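Local coordinates for protein Afp2 (Serratia entomophila, PDB 6RBN) that probably builds part of the sheath around the tube of the anti-feeding prophage, a contractile injection system related to myovirus tails, at residues G123-G128 with V259-Q264; P60-L63 with F67-S70. All blocks are in the same frame, centred on the assembly; numbering follows the deposited sequence.

Contact 1 (G123-G128 with V259-Q264); sequences GYRIFG and VERDIQ
Arg125 and Arg261 lie against each other through their aliphatic parts, with Arg125 CB 3.9 Å from Arg261 CG and 4.1 Å from Arg261 CD. This is the close-packed part of the contact; here the CA atoms of the two residues are 7.3 Å apart, the nearest pair between the segments. The bends of Arg125 at chi2 (-65°) and chi3 carry its guanidinium alongside the helix, where NH1 comes to the carboxylate of the buried Glu260. Arg125 CD passes 4.1 Å from Glu260 CB, and Glu260 OE1 lies near the edge of the guanidinium, whose plane is turned 47° from the carboxylate. The pair is a salt bridge by position, but its modelled length is too short to trust. Arg125 NH1 also pairs with Glu14 of an Afp3 chain, its stronger partner, so two acidic groups gather at this arginine.

The partly exposed end of Arg261 is held more loosely. Tyr124 O lies in its guanidinium plane, at the edge, 3.6 Å from Arg261 NH1, too long to count as a hydrogen bond, and NH2 makes a weak bond to Asp98 O.

Just before Tyr124, Gly123 (phi 91°) closes helix 112-122 with a Schellman motif, and Phe127 then enters strand 127-129 beside parallel strand 102-105. Helix 250-267 thus packs on the helix-to-strand turn of a beta-alpha-beta crossover.

Contact 2 (P60-L63 with F67-S70); sequences PTPL and FYTS
Tyr68 lays one ring face against the peptide joining Pro62 to Leu63, within a helix-loop-helix connection in which the loop after helix 52-58 packs against the start of helix 66-75. The backbones come nearest at Leu63 and Tyr68, whose CA atoms are 6.3 Å apart; farther back, the loop is reached by the tyrosine side chain. The two segments bury 218 Å² between them, without any hydrogen bond from one to the other.

Aromatic neighbours of the same chain set the surroundings. Phe55 of helix 52-58 meets the Tyr68 ring with planes at about 30°, and Tyr59 meets Phe67 edge-to-face. The loop residues Thr61 and Pro62 remain exposed, whereas both aromatic residues of the helix are buried.

Backbone over ring is the first kind of interaction. Leu63 N sits above one face of Tyr68, displaced toward the rim and 3.6 Å from Tyr68 CE2, and Pro62 C lies over the same ring. The phenol end continues the overlap, with Pro62 CA 3.5 Å from Tyr68 OH. With CG set opposite the backbone N (chi1 -174°), the first torsion of Tyr68 carries the ring out to this peptide.

Apolar side-chain packing is the second kind. Pro62 and Tyr68 run side by side in the same direction, Pro62 CB being 4.2 Å from Tyr68 CE2. Nearer the helix backbone, Leu63 CB rests 4.1 Å from Tyr68 CG, so the tyrosine is touched from its root to its hydroxyl. Phe67 CG stands between its backbone N and carbonyl carbon (chi1 71°), and from there the far ring atom Phe67 CZ meets the branch Leu63 CD1 obliquely at 3.9 Å.

Overall arrangement
Contact 2 closes before contact 1 opens along the chain; their centres are 30 Å apart and their nearest atoms about 13 Å apart. The six-stranded mixed sheet relates them: Phe67 and Ser70 of helix 66-75 pack on strand 30-34, while segment 123-128 runs into strand 127-129, with strand 102-105 lying between those two strands. Contact 2 is local, three residues separating its segments, and no other protein chain touches it. Contact 1 instead joins the subtilisin-like domain of the sheath protein to its C-terminal domain across 130 residues and lies within reach of two Afp3 chains, consistent with a position where sheath subunits meet.

Contact 1 (G123-G128 with V259-Q264)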
loop_
_atom_site.group_PDB
_atom_site.type_symbol
_atom_site.label_atom_id
_atom_site.label_comp_id
_atom_site.label_asym_id
_atom_site.label_seq_id
_atom_site.Cartn_x
_atom_site.Cartn_y
_atom_site.Cartn_z
ATOM N N GLY C 123 17.727 55.583 61.693
ATOM C CA GLY C 123 16.847 54.449 61.491
ATOM C C GLY C 123 17.461 53.091 61.763
ATOM O O GLY C 123 17.451 52.227 60.883
ATOM N N TYR C 124 17.997 52.881 62.965
ATOM C CA TYR C 124 18.714 51.655 63.282
ATOM C C TYR C 124 17.923 50.663 64.126
ATOM O O TYR C 124 18.518 49.698 64.617
ATOM C CB TYR C 124 20.034 51.977 63.969
ATOM C CG TYR C 124 21.114 52.360 63.001
ATOM C CD1 TYR C 124 21.785 51.385 62.281
ATOM C CD2 TYR C 124 21.465 53.684 62.803
ATOM C CE1 TYR C 124 22.774 51.713 61.389
ATOM C CE2 TYR C 124 22.459 54.024 61.912
ATOM C CZ TYR C 124 23.110 53.033 61.207
ATOM O OH TYR C 124 24.100 53.364 60.316
ATOM N N ARG C 125 16.615 50.889 64.313
ATOM C CA ARG C 125 15.665 49.902 64.857
ATOM C C ARG C 125 16.013 49.476 66.282
ATOM O O ARG C 125 15.936 48.296 66.630
ATOM C CB ARG C 125 15.562 48.667 63.961
ATOM C CG ARG C 125 15.225 48.922 62.512
ATOM C CD ARG C 125 13.851 49.501 62.324
ATOM N NE ARG C 125 13.855 50.953 62.211
ATOM C CZ ARG C 125 12.756 51.695 62.247
ATOM N NH1 ARG C 125 11.581 51.114 62.396
ATOM N NH2 ARG C 125 12.831 53.012 62.132
ATOM N N ILE C 126 16.413 50.431 67.108
ATOM C CA ILE C 126 16.816 50.150 68.466
ATOM C C ILE C 126 15.739 50.638 69.428
ATOM O O ILE C 126 14.792 51.316 69.043
ATOM C CB ILE C 126 18.210 50.754 68.777
ATOM C CG1 ILE C 126 18.345 52.168 68.202
ATOM C CG2 ILE C 126 19.302 49.861 68.233
ATOM C CD1 ILE C 126 17.921 53.289 69.105
ATOM N N PHE C 127 15.876 50.273 70.698
ATOM C CA PHE C 127 14.965 50.721 71.742
ATOM C C PHE C 127 15.791 51.130 72.950
ATOM O O PHE C 127 16.598 50.343 73.446
ATOM C CB PHE C 127 13.970 49.624 72.121
ATOM C CG PHE C 127 12.882 50.087 73.039
ATOM C CD1 PHE C 127 11.806 50.805 72.546
ATOM C CD2 PHE C 127 12.933 49.817 74.395
ATOM C CE1 PHE C 127 10.804 51.237 73.380
ATOM C CE2 PHE C 127 11.932 50.251 75.236
ATOM C CZ PHE C 127 10.868 50.963 74.725
ATOM N N GLY C 128 15.593 52.358 73.415
ATOM C CA GLY C 128 16.387 52.889 74.504
ATOM C C GLY C 128 15.744 52.685 75.864
ATOM O O GLY C 128 14.530 52.719 76.011
ATOM N N VAL C 259 10.032 42.604 63.813
ATOM C CA VAL C 259 9.560 42.252 62.477
ATOM C C VAL C 259 10.405 42.946 61.415
ATOM O O VAL C 259 10.790 42.336 60.411
ATOM C CB VAL C 259 8.066 42.600 62.344
ATOM C CG1 VAL C 259 7.584 42.413 60.936
ATOM C CG2 VAL C 259 7.255 41.728 63.248
ATOM N N GLU C 260 10.727 44.222 61.638
ATOM C CA GLU C 260 11.481 44.996 60.658
ATOM C C GLU C 260 12.917 44.514 60.536
ATOM O O GLU C 260 13.510 44.595 59.457
ATOM C CB GLU C 260 11.430 46.477 61.027
ATOM C CG GLU C 260 10.082 47.085 60.726
ATOM C CD GLU C 260 9.851 48.446 61.321
ATOM O OE1 GLU C 260 10.678 48.904 62.129
ATOM O OE2 GLU C 260 8.819 49.055 60.996
ATOM N N ARG C 261 13.491 43.995 61.619
ATOM C CA ARG C 261 14.849 43.473 61.531
ATOM C C ARG C 261 14.873 42.077 60.924
ATOM O O ARG C 261 15.766 41.758 60.135
ATOM C CB ARG C 261 15.513 43.472 62.906
ATOM C CG ARG C 261 15.859 44.853 63.425
ATOM C CD ARG C 261 16.388 44.787 64.845
ATOM N NE ARG C 261 17.685 44.126 64.918
ATOM C CZ ARG C 261 18.849 44.758 64.820
ATOM N NH1 ARG C 261 18.879 46.073 64.658
ATOM N NH2 ARG C 261 19.982 44.076 64.893
ATOM N N ASP C 262 13.899 41.230 61.266
ATOM C CA ASP C 262 13.918 39.861 60.761
ATOM C C ASP C 262 13.475 39.761 59.311
ATOM O O ASP C 262 13.845 38.797 58.633
ATOM C CB ASP C 262 13.042 38.961 61.625
ATOM C CG ASP C 262 13.637 38.709 62.990
ATOM O OD1 ASP C 262 14.879 38.724 63.107
ATOM O OD2 ASP C 262 12.865 38.492 63.945
ATOM N N ILE C 263 12.685 40.715 58.818
ATOM C CA ILE C 263 12.362 40.722 57.396
ATOM C C ILE C 263 13.554 41.204 56.582
ATOM O O ILE C 263 13.885 40.622 55.542
ATOM C CB ILE C 263 11.089 41.549 57.133
ATOM C CG1 ILE C 263 9.862 40.789 57.630
ATOM C CG2 ILE C 263 10.918 41.882 55.668
ATOM C CD1 ILE C 263 8.581 41.547 57.482
ATOM N N GLN C 264 14.254 42.238 57.057
ATOM C CA GLN C 264 15.409 42.707 56.301
ATOM C C GLN C 264 16.606 41.777 56.433
ATOM O O GLN C 264 17.497 41.831 55.588
ATOM C CB GLN C 264 15.816 44.121 56.714
ATOM C CG GLN C 264 16.475 44.244 58.061
ATOM C CD GLN C 264 16.908 45.661 58.357
ATOM O OE1 GLN C 264 16.754 46.552 57.526
ATOM N NE2 GLN C 264 17.468 45.874 59.538
#

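Contact 2 (P60-L63 with F67-S70)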
loop_
_atom_site.group_PDB
_atom_site.type_symbol
_atom_site.label_atom_id
_atom_site.label_comp_id
_atom_site.label_asym_id
_atom_site.label_seq_id
_atom_site.Cartn_x
_atom_site.Cartn_y
_atom_site.Cartn_z
ATOM N N PRO C 60 38.085 41.373 87.434
ATOM C CA PRO C 60 38.170 40.239 88.361
ATOM C C PRO C 60 37.703 40.530 89.775
ATOM O O PRO C 60 37.589 39.592 90.570
ATOM C CB PRO C 60 39.666 39.903 88.343
ATOM C CG PRO C 60 40.322 41.199 88.062
ATOM C CD PRO C 60 39.410 41.941 87.135
ATOM N N THR C 61 37.425 41.785 90.117
ATOM C CA THR C 61 37.004 42.113 91.466
ATOM C C THR C 61 35.646 42.806 91.444
ATOM O O THR C 61 35.341 43.553 90.505
ATOM C CB THR C 61 38.057 42.988 92.178
ATOM O OG1 THR C 61 37.617 43.300 93.505
ATOM C CG2 THR C 61 38.362 44.269 91.406
ATOM N N PRO C 62 34.787 42.531 92.432
ATOM C CA PRO C 62 33.469 43.178 92.461
ATOM C C PRO C 62 33.542 44.664 92.764
ATOM O O PRO C 62 33.920 45.066 93.869
ATOM C CB PRO C 62 32.733 42.419 93.573
ATOM C CG PRO C 62 33.431 41.113 93.662
ATOM C CD PRO C 62 34.868 41.416 93.387
ATOM N N LEU C 63 33.184 45.484 91.785
ATOM C CA LEU C 63 33.193 46.927 91.936
ATOM C C LEU C 63 31.836 47.396 92.452
ATOM O O LEU C 63 30.966 46.596 92.804
ATOM C CB LEU C 63 33.550 47.590 90.608
ATOM C CG LEU C 63 34.953 47.299 90.079
ATOM C CD1 LEU C 63 35.123 47.875 88.688
ATOM C CD2 LEU C 63 35.997 47.859 91.022
ATOM N N PHE C 67 28.331 50.567 85.849
ATOM C CA PHE C 67 28.418 49.610 84.753
ATOM C C PHE C 67 28.553 48.187 85.269
ATOM O O PHE C 67 28.122 47.246 84.595
ATOM C CB PHE C 67 29.587 49.955 83.817
ATOM C CG PHE C 67 30.953 49.698 84.404
ATOM C CD1 PHE C 67 31.562 50.642 85.212
ATOM C CD2 PHE C 67 31.650 48.536 84.099
ATOM C CE1 PHE C 67 32.816 50.410 85.742
ATOM C CE2 PHE C 67 32.898 48.299 84.627
ATOM C CZ PHE C 67 33.483 49.240 85.448
ATOM N N TYR C 68 29.147 48.008 86.448
ATOM C CA TYR C 68 29.354 46.666 86.976
ATOM C C TYR C 68 28.059 46.074 87.508
ATOM O O TYR C 68 27.777 44.893 87.286
ATOM C CB TYR C 68 30.413 46.686 88.079
ATOM C CG TYR C 68 30.791 45.310 88.578
ATOM C CD1 TYR C 68 31.682 44.521 87.867
ATOM C CD2 TYR C 68 30.246 44.793 89.745
ATOM C CE1 TYR C 68 32.031 43.266 88.310
ATOM C CE2 TYR C 68 30.583 43.536 90.191
ATOM C CZ TYR C 68 31.477 42.776 89.470
ATOM O OH TYR C 68 31.823 41.522 89.911
ATOM N N THR C 69 27.267 46.876 88.220
ATOM C CA THR C 69 26.009 46.385 88.763
ATOM C C THR C 69 24.956 46.199 87.685
ATOM O O THR C 69 24.004 45.443 87.894
ATOM C CB THR C 69 25.490 47.339 89.832
ATOM O OG1 THR C 69 25.224 48.613 89.242
ATOM C CG2 THR C 69 26.525 47.512 90.911
ATOM N N SER C 70 25.102 46.870 86.544
ATOM C CA SER C 70 24.190 46.640 85.433
ATOM C C SER C 70 24.464 45.302 84.767
ATOM O O SER C 70 23.533 44.572 84.417
ATOM C CB SER C 70 24.304 47.774 84.422
ATOM O OG SER C 70 23.909 49.001 85.001
#